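Local atomic coordinates of cytolethal distending toxin protein C (Haemophilus ducreyi, PDB entry 1SR4), a protein that forms part of a bacterial genotoxin assembly as a beta-trefoil, lectin-like subunit that probably binds carbohydrate. Residues C[42-54]-C[64-77]. Residues are numbered along the deposited sequence; the frame is centred on the assembly and turned at random.
Sequences LSTHWELIDYKGK and TLVQFKVVGAAKCF
Glu-47 and Lys-69 form a hydrogen-bonded pair of the antiparallel strands 46-50 and 64-69, their backbones joined in both directions and their side chains lying alongside each other. From Lys-69 CB, near Glu-47 O, the chain runs outward with CG anti to the backbone N (chi1 180°); CG and then CD pass Glu-47 OE1, Lys-69 CD at 3.3 Å. A bend at chi4 (-56°) brings Lys-69 NZ to 3.0 Å from Glu-47 OE1, met from above the carboxylate plane: a salt bridge. Lys-69 NZ also donates to Val-70 O at 2.8 Å and to Ala-73 O, the two ends of the type II turn 70-73. A water bridges Glu-47 OE2 and Gly-72 N.

The next hydrogen-bonded pair, Ile-49 and Gln-67, lies on the same face of the sheet, where Ile-49 CD1 packs on Gln-67 CB; the Gln-67 amide nitrogen turns to Thr-93 OG1 and Cys-87 O. On the other face, Leu-48 CD1 touches Phe-68 CE1 at 3.6 Å; Leu-48 also packs on Ile-25 of the cytolethal distending toxin protein B chain. The Trp-46 and Phe-68 side chains cross at about a right angle, CE3 of the first touching CB of the second, while Phe-77 directs its ring edge at the face of the indole six-membered ring, planes at 87°. Lys-69 NZ thus links the carboxylate of strand 46-50 to two carbonyls of the turn, a charge pair backed by hydrogen bonds, whereas the other face is held by apolar and aromatic packing.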
ATOM      1  N   LEU C  42      16.931 -15.920   7.032  1.00 15.10           N
ATOM      2  CA  LEU C  42      17.534 -14.840   6.253  1.00 16.01           C
ATOM      3  C   LEU C  42      17.878 -15.271   4.824  1.00 14.23           C
ATOM      4  O   LEU C  42      18.148 -14.431   3.967  1.00 12.19           O
ATOM      5  CB  LEU C  42      18.790 -14.278   6.950  1.00 15.20           C
ATOM      6  CG  LEU C  42      18.548 -13.439   8.214  1.00 17.24           C
ATOM      7  CD1 LEU C  42      19.892 -12.903   8.711  1.00 18.73           C
ATOM      8  CD2 LEU C  42      17.578 -12.273   7.929  1.00 15.69           C
ATOM      9  N   SER C  43      17.868 -16.578   4.568  1.00 14.12           N
ATOM     10  CA  SER C  43      18.151 -17.067   3.231  1.00 14.77           C
ATOM     11  C   SER C  43      16.984 -16.758   2.291  1.00 14.37           C
ATOM     12  O   SER C  43      17.109 -16.920   1.075  1.00 14.59           O
ATOM     13  CB  SER C  43      18.409 -18.576   3.249  1.00 16.97           C
ATOM     14  OG  SER C  43      17.256 -19.287   3.649  1.00 20.25           O
ATOM     15  N   THR C  44      15.852 -16.325   2.851  1.00 12.28           N
ATOM     16  CA  THR C  44      14.679 -15.997   2.035  1.00 10.68           C
ATOM     17  C   THR C  44      14.438 -14.491   1.947  1.00 11.03           C
ATOM     18  O   THR C  44      13.476 -14.047   1.299  1.00  9.55           O
ATOM     19  CB  THR C  44      13.382 -16.631   2.587  1.00  9.72           C
ATOM     20  OG1 THR C  44      13.095 -16.070   3.876  1.00 10.92           O
ATOM     21  CG2 THR C  44      13.520 -18.151   2.714  1.00  9.60           C
ATOM     22  N   HIS C  45      15.315 -13.713   2.588  1.00  9.82           N
ATOM     23  CA  HIS C  45      15.201 -12.250   2.604  1.00  9.81           C
ATOM     24  C   HIS C  45      16.081 -11.542   1.582  1.00 11.05           C
ATOM     25  O   HIS C  45      17.196 -11.986   1.287  1.00  9.57           O
ATOM     26  CB  HIS C  45      15.590 -11.674   3.978  1.00  8.96           C
ATOM     27  CG  HIS C  45      14.641 -12.013   5.084  1.00  9.63           C
ATOM     28  ND1 HIS C  45      14.498 -11.217   6.199  1.00  9.95           N
ATOM     29  CD2 HIS C  45      13.813 -13.069   5.266  1.00 11.59           C
ATOM     30  CE1 HIS C  45      13.624 -11.768   7.025  1.00 11.83           C
ATOM     31  NE2 HIS C  45      13.194 -12.893   6.484  1.00 12.68           N
ATOM     32  N   TRP C  46      15.564 -10.424   1.077  1.00 10.48           N
ATOM     33  CA  TRP C  46      16.260  -9.559   0.131  1.00 11.45           C
ATOM     34  C   TRP C  46      15.911  -8.131   0.482  1.00 11.96           C
ATOM     35  O   TRP C  46      14.824  -7.857   1.018  1.00 14.33           O
ATOM     36  CB  TRP C  46      15.794  -9.788  -1.308  1.00 10.06           C
ATOM     37  CG  TRP C  46      15.968 -11.185  -1.787  1.00 12.07           C
ATOM     38  CD1 TRP C  46      15.040 -12.183  -1.762  1.00 13.57           C
ATOM     39  CD2 TRP C  46      17.145 -11.739  -2.380  1.00 11.64           C
ATOM     40  NE1 TRP C  46      15.572 -13.330  -2.311  1.00 13.15           N
ATOM     41  CE2 TRP C  46      16.861 -13.080  -2.700  1.00 11.96           C
ATOM     42  CE3 TRP C  46      18.411 -11.226  -2.679  1.00  9.51           C
ATOM     43  CZ2 TRP C  46      17.802 -13.924  -3.302  1.00 11.97           C
ATOM     44  CZ3 TRP C  46      19.338 -12.052  -3.277  1.00 12.57           C
ATOM     45  CH2 TRP C  46      19.030 -13.390  -3.586  1.00 11.40           C
ATOM     46  N   GLU C  47      16.836  -7.227   0.186  1.00 11.52           N
ATOM     47  CA  GLU C  47      16.615  -5.805   0.379  1.00 12.57           C
ATOM     48  C   GLU C  47      16.320  -5.308  -1.027  1.00 13.31           C
ATOM     49  O   GLU C  47      17.050  -5.627  -1.977  1.00 11.19           O
ATOM     50  CB  GLU C  47      17.870  -5.123   0.924  1.00 14.57           C
ATOM     51  CG  GLU C  47      18.261  -5.652   2.301  1.00 18.52           C
ATOM     52  CD  GLU C  47      19.571  -5.079   2.800  1.00 22.12           C
ATOM     53  OE1 GLU C  47      20.383  -4.626   1.959  1.00 21.50           O
ATOM     54  OE2 GLU C  47      19.791  -5.103   4.029  1.00 20.53           O
ATOM     55  N   LEU C  48      15.250  -4.535  -1.168  1.00 12.46           N
ATOM     56  CA  LEU C  48      14.880  -4.038  -2.474  1.00 13.14           C
ATOM     57  C   LEU C  48      15.508  -2.674  -2.678  1.00 12.77           C
ATOM     58  O   LEU C  48      15.180  -1.747  -1.964  1.00 12.82           O
ATOM     59  CB  LEU C  48      13.351  -3.943  -2.582  1.00 12.58           C
ATOM     60  CG  LEU C  48      12.792  -3.528  -3.951  1.00 15.72           C
ATOM     61  CD1 LEU C  48      13.049  -4.657  -4.957  1.00 15.23           C
ATOM     62  CD2 LEU C  48      11.277  -3.251  -3.849  1.00 17.24           C
ATOM     63  N   ILE C  49      16.414  -2.544  -3.644  1.00 13.09           N
ATOM     64  CA  ILE C  49      17.041  -1.249  -3.881  1.00 13.81           C
ATOM     65  C   ILE C  49      16.851  -0.816  -5.333  1.00 13.70           C
ATOM     66  O   ILE C  49      16.898  -1.638  -6.244  1.00 12.52           O
ATOM     67  CB  ILE C  49      18.553  -1.282  -3.519  1.00 17.72           C
ATOM     68  CG1 ILE C  49      19.294  -2.264  -4.417  1.00 19.76           C
ATOM     69  CG2 ILE C  49      18.744  -1.711  -2.062  1.00 17.67           C
ATOM     70  CD1 ILE C  49      19.815  -1.623  -5.683  1.00 30.21           C
ATOM     71  N   ASP C  50      16.623   0.473  -5.555  1.00 12.34           N
ATOM     72  CA  ASP C  50      16.411   0.958  -6.915  1.00 14.32           C
ATOM     73  C   ASP C  50      17.722   1.215  -7.631  1.00 14.88           C
ATOM     74  O   ASP C  50      18.636   1.793  -7.055  1.00 14.37           O
ATOM     75  CB  ASP C  50      15.592   2.252  -6.909  1.00 15.26           C
ATOM     76  CG  ASP C  50      14.182   2.045  -6.392  1.00 18.82           C
ATOM     77  OD1 ASP C  50      13.814   0.881  -6.131  1.00 20.61           O
ATOM     78  OD2 ASP C  50      13.442   3.036  -6.250  1.00 19.29           O
ATOM     79  N   TYR C  51      17.806   0.797  -8.890  1.00 13.11           N
ATOM     80  CA  TYR C  51      19.009   1.024  -9.675  1.00 15.29           C
ATOM     81  C   TYR C  51      18.929   2.412 -10.317  1.00 16.79           C
ATOM     82  O   TYR C  51      17.947   2.741 -10.984  1.00 17.37           O
ATOM     83  CB  TYR C  51      19.156  -0.037 -10.756  1.00 14.70           C
ATOM     84  CG  TYR C  51      20.462   0.093 -11.478  1.00 15.00           C
ATOM     85  CD1 TYR C  51      21.668  -0.029 -10.788  1.00 15.71           C
ATOM     86  CD2 TYR C  51      20.501   0.383 -12.829  1.00 13.45           C
ATOM     87  CE1 TYR C  51      22.888   0.140 -11.437  1.00 16.50           C
ATOM     88  CE2 TYR C  51      21.717   0.560 -13.487  1.00 17.84           C
ATOM     89  CZ  TYR C  51      22.904   0.436 -12.786  1.00 15.12           C
ATOM     90  OH  TYR C  51      24.109   0.598 -13.441  1.00 16.67           O
ATOM     91  N   LYS C  52      19.968   3.217 -10.122  1.00 17.04           N
ATOM     92  CA  LYS C  52      19.978   4.582 -10.628  1.00 19.25           C
ATOM     93  C   LYS C  52      20.729   4.829 -11.935  1.00 20.11           C
ATOM     94  O   LYS C  52      20.668   5.933 -12.477  1.00 20.60           O
ATOM     95  CB  LYS C  52      20.536   5.518  -9.552  1.00 21.45           C
ATOM     96  CG  LYS C  52      19.959   5.284  -8.155  1.00 25.79           C
ATOM     97  CD  LYS C  52      18.434   5.361  -8.140  1.00 27.24           C
ATOM     98  CE  LYS C  52      17.921   6.763  -8.450  1.00 28.21           C
ATOM     99  NZ  LYS C  52      18.247   7.739  -7.378  1.00 27.98           N
ATOM    100  N   GLY C  53      21.422   3.815 -12.442  1.00 20.92           N
ATOM    101  CA  GLY C  53      22.163   3.979 -13.685  1.00 20.63           C
ATOM    102  C   GLY C  53      21.245   4.126 -14.880  1.00 20.87           C
ATOM    103  O   GLY C  53      20.107   3.660 -14.855  1.00 19.15           O
ATOM    104  N   LYS C  54      21.743   4.743 -15.948  1.00 21.81           N
ATOM    105  CA  LYS C  54      20.920   4.970 -17.132  1.00 22.86           C
ATOM    106  C   LYS C  54      21.284   4.150 -18.368  1.00 22.88           C
ATOM    107  O   LYS C  54      20.804   4.435 -19.462  1.00 22.35           O
ATOM    108  CB  LYS C  54      20.947   6.462 -17.491  1.00 24.85           C
ATOM    109  CG  LYS C  54      20.428   7.376 -16.383  1.00 26.58           C
ATOM    110  CD  LYS C  54      18.967   7.074 -16.065  1.00 28.98           C
ATOM    111  CE  LYS C  54      18.542   7.694 -14.746  1.00 31.71           C
ATOM    112  NZ  LYS C  54      18.929   9.128 -14.666  1.00 34.79           N
ATOM    113  N   THR C  64      10.396  -0.443 -13.423  1.00 10.39           N
ATOM    114  CA  THR C  64      11.309   0.153 -12.443  1.00 10.91           C
ATOM    115  C   THR C  64      12.542  -0.728 -12.267  1.00 10.23           C
ATOM    116  O   THR C  64      12.429  -1.894 -11.899  1.00  8.81           O
ATOM    117  CB  THR C  64      10.625   0.294 -11.068  1.00 10.45           C
ATOM    118  OG1 THR C  64       9.467   1.127 -11.200  1.00 10.91           O
ATOM    119  CG2 THR C  64      11.599   0.885 -10.036  1.00  7.94           C
ATOM    120  N   LEU C  65      13.718  -0.167 -12.505  1.00 10.14           N
ATOM    121  CA  LEU C  65      14.949  -0.944 -12.387  1.00  9.77           C
ATOM    122  C   LEU C  65      15.346  -1.117 -10.929  1.00  8.88           C
ATOM    123  O   LEU C  65      15.367  -0.153 -10.164  1.00  9.16           O
ATOM    124  CB  LEU C  65      16.076  -0.269 -13.190  1.00 10.46           C
ATOM    125  CG  LEU C  65      15.748  -0.083 -14.681  1.00 11.26           C
ATOM    126  CD1 LEU C  65      16.983   0.439 -15.406  1.00 12.16           C
ATOM    127  CD2 LEU C  65      15.299  -1.405 -15.311  1.00 11.88           C
ATOM    128  N   VAL C  66      15.640  -2.357 -10.543  1.00  9.18           N
ATOM    129  CA  VAL C  66      16.023  -2.662  -9.171  1.00 10.21           C
ATOM    130  C   VAL C  66      17.062  -3.773  -9.093  1.00  9.58           C
ATOM    131  O   VAL C  66      17.468  -4.358 -10.097  1.00 10.78           O
ATOM    132  CB  VAL C  66      14.807  -3.152  -8.312  1.00  9.51           C
ATOM    133  CG1 VAL C  66      13.653  -2.141  -8.370  1.00 10.99           C
ATOM    134  CG2 VAL C  66      14.343  -4.534  -8.800  1.00 11.55           C
ATOM    135  N   GLN C  67      17.494  -4.039  -7.869  1.00 11.04           N
ATOM    136  CA  GLN C  67      18.404  -5.134  -7.596  1.00 10.46           C
ATOM    137  C   GLN C  67      17.830  -5.750  -6.327  1.00 10.47           C
ATOM    138  O   GLN C  67      17.193  -5.059  -5.536  1.00  9.48           O
ATOM    139  CB  GLN C  67      19.827  -4.640  -7.329  1.00 11.90           C
ATOM    140  CG  GLN C  67      20.540  -4.054  -8.543  1.00 13.76           C
ATOM    141  CD  GLN C  67      21.917  -3.529  -8.177  1.00 17.48           C
ATOM    142  OE1 GLN C  67      22.041  -2.673  -7.307  1.00 16.22           O
ATOM    143  NE2 GLN C  67      22.957  -4.049  -8.832  1.00 15.29           N
ATOM    144  N   PHE C  68      18.034  -7.047  -6.148  1.00 10.15           N
ATOM    145  CA  PHE C  68      17.579  -7.731  -4.950  1.00 10.18           C
ATOM    146  C   PHE C  68      18.888  -8.030  -4.221  1.00 11.37           C
ATOM    147  O   PHE C  68      19.676  -8.868  -4.659  1.00 11.64           O
ATOM    148  CB  PHE C  68      16.835  -9.012  -5.327  1.00  9.33           C
ATOM    149  CG  PHE C  68      15.633  -8.766  -6.207  1.00 11.74           C
ATOM    150  CD1 PHE C  68      14.504  -8.130  -5.704  1.00 11.08           C
ATOM    151  CD2 PHE C  68      15.661  -9.105  -7.559  1.00 11.88           C
ATOM    152  CE1 PHE C  68      13.416  -7.830  -6.539  1.00 11.76           C
ATOM    153  CE2 PHE C  68      14.580  -8.807  -8.394  1.00 11.88           C
ATOM    154  CZ  PHE C  68      13.462  -8.170  -7.883  1.00 10.37           C
ATOM    155  N   LYS C  69      19.112  -7.329  -3.113  1.00 11.17           N
ATOM    156  CA  LYS C  69      20.340  -7.459  -2.333  1.00 11.49           C
ATOM    157  C   LYS C  69      20.237  -8.328  -1.088  1.00 12.50           C
ATOM    158  O   LYS C  69      19.240  -8.305  -0.365  1.00 13.52           O
ATOM    159  CB  LYS C  69      20.825  -6.057  -1.937  1.00 13.06           C
ATOM    160  CG  LYS C  69      22.105  -6.013  -1.108  1.00 12.84           C
ATOM    161  CD  LYS C  69      22.366  -4.590  -0.616  1.00 14.11           C
ATOM    162  CE  LYS C  69      23.497  -4.538   0.421  1.00 14.78           C
ATOM    163  NZ  LYS C  69      23.221  -5.451   1.572  1.00 11.49           N
ATOM    164  N   VAL C  70      21.297  -9.086  -0.847  1.00 12.84           N
ATOM    165  CA  VAL C  70      21.395  -9.965   0.304  1.00 12.78           C
ATOM    166  C   VAL C  70      21.568  -9.105   1.548  1.00 11.58           C
ATOM    167  O   VAL C  70      22.270  -8.092   1.528  1.00 12.37           O
ATOM    168  CB  VAL C  70      22.631 -10.907   0.187  1.00 12.39           C
ATOM    169  CG1 VAL C  70      22.811 -11.718   1.468  1.00 10.96           C
ATOM    170  CG2 VAL C  70      22.454 -11.849  -1.010  1.00 13.69           C
ATOM    171  N   VAL C  71      20.926  -9.505   2.631  1.00  9.32           N
ATOM    172  CA  VAL C  71      21.055  -8.758   3.870  1.00 11.61           C
ATOM    173  C   VAL C  71      22.487  -8.895   4.403  1.00 10.74           C
ATOM    174  O   VAL C  71      22.998 -10.005   4.532  1.00 11.64           O
ATOM    175  CB  VAL C  71      20.089  -9.300   4.944  1.00  9.88           C
ATOM    176  CG1 VAL C  71      20.339  -8.603   6.280  1.00 11.21           C
ATOM    177  CG2 VAL C  71      18.632  -9.087   4.490  1.00 12.00           C
ATOM    178  N   GLY C  72      23.125  -7.769   4.701  1.00 13.96           N
ATOM    179  CA  GLY C  72      24.475  -7.799   5.250  1.00 16.09           C
ATOM    180  C   GLY C  72      25.640  -8.097   4.304  1.00 18.56           C
ATOM    181  O   GLY C  72      26.771  -8.287   4.767  1.00 19.19           O
ATOM    182  N   ALA C  73      25.397  -8.128   2.995  1.00 17.45           N
ATOM    183  CA  ALA C  73      26.476  -8.403   2.046  1.00 16.57           C
ATOM    184  C   ALA C  73      26.277  -7.666   0.725  1.00 18.27           C
ATOM    185  O   ALA C  73      25.146  -7.357   0.327  1.00 16.40           O
ATOM    186  CB  ALA C  73      26.571  -9.895   1.785  1.00 15.03           C
ATOM    187  N   ALA C  74      27.386  -7.401   0.043  1.00 16.84           N
ATOM    188  CA  ALA C  74      27.351  -6.714  -1.231  1.00 19.40           C
ATOM    189  C   ALA C  74      27.081  -7.723  -2.349  1.00 20.08           C
ATOM    190  O   ALA C  74      27.769  -7.727  -3.376  1.00 22.41           O
ATOM    191  CB  ALA C  74      28.683  -5.991  -1.475  1.00 19.77           C
ATOM    192  N   LYS C  75      26.088  -8.580  -2.140  1.00 19.08           N
ATOM    193  CA  LYS C  75      25.724  -9.580  -3.127  1.00 17.64           C
ATOM    194  C   LYS C  75      24.280  -9.355  -3.550  1.00 17.88           C
ATOM    195  O   LYS C  75      23.448  -8.925  -2.749  1.00 16.66           O
ATOM    196  CB  LYS C  75      25.892 -10.984  -2.554  1.00 19.43           C
ATOM    197  CG  LYS C  75      27.300 -11.274  -2.064  1.00 22.82           C
ATOM    198  CD  LYS C  75      28.316 -11.102  -3.196  1.00 29.43           C
ATOM    199  CE  LYS C  75      29.756 -11.286  -2.711  1.00 31.83           C
ATOM    200  NZ  LYS C  75      30.712 -11.228  -3.842  1.00 35.75           N
ATOM    201  N   CYS C  76      23.990  -9.667  -4.811  1.00 16.47           N
ATOM    202  CA  CYS C  76      22.662  -9.470  -5.374  1.00 15.34           C
ATOM    203  C   CYS C  76      22.198 -10.674  -6.186  1.00 13.88           C
ATOM    204  O   CYS C  76      23.007 -11.380  -6.797  1.00 13.30           O
ATOM    205  CB  CYS C  76      22.668  -8.220  -6.268  1.00 15.23           C
ATOM    206  SG  CYS C  76      22.670  -6.602  -5.412  1.00 16.28           S
ATOM    207  N   PHE C  77      20.889 -10.906  -6.187  1.00 11.18           N
ATOM    208  CA  PHE C  77      20.321 -12.010  -6.938  1.00 12.14           C
ATOM    209  C   PHE C  77      20.790 -11.976  -8.397  1.00 12.00           C
ATOM    210  O   PHE C  77      20.855 -10.911  -9.010  1.00 11.08           O
ATOM    211  CB  PHE C  77      18.790 -11.937  -6.904  1.00 12.57           C
ATOM    212  CG  PHE C  77      18.131 -12.862  -7.875  1.00 14.01           C
ATOM    213  CD1 PHE C  77      17.963 -14.206  -7.566  1.00 13.93           C
ATOM    214  CD2 PHE C  77      17.748 -12.407  -9.133  1.00 14.20           C
ATOM    215  CE1 PHE C  77      17.425 -15.091  -8.502  1.00 16.64           C
ATOM    216  CE2 PHE C  77      17.208 -13.282 -10.084  1.00 15.61           C
ATOM    217  CZ  PHE C  77      17.047 -14.626  -9.768  1.00 16.18           C
TER
HETATM  218  O   HOH W   1      19.360 -12.021   2.792  1.00 11.80           O
HETATM  219  O   HOH W   2      22.195  -5.007   4.790  1.00 24.77           O
HETATM  220  O   HOH W   3      15.120   2.488 -10.546  1.00 18.03           O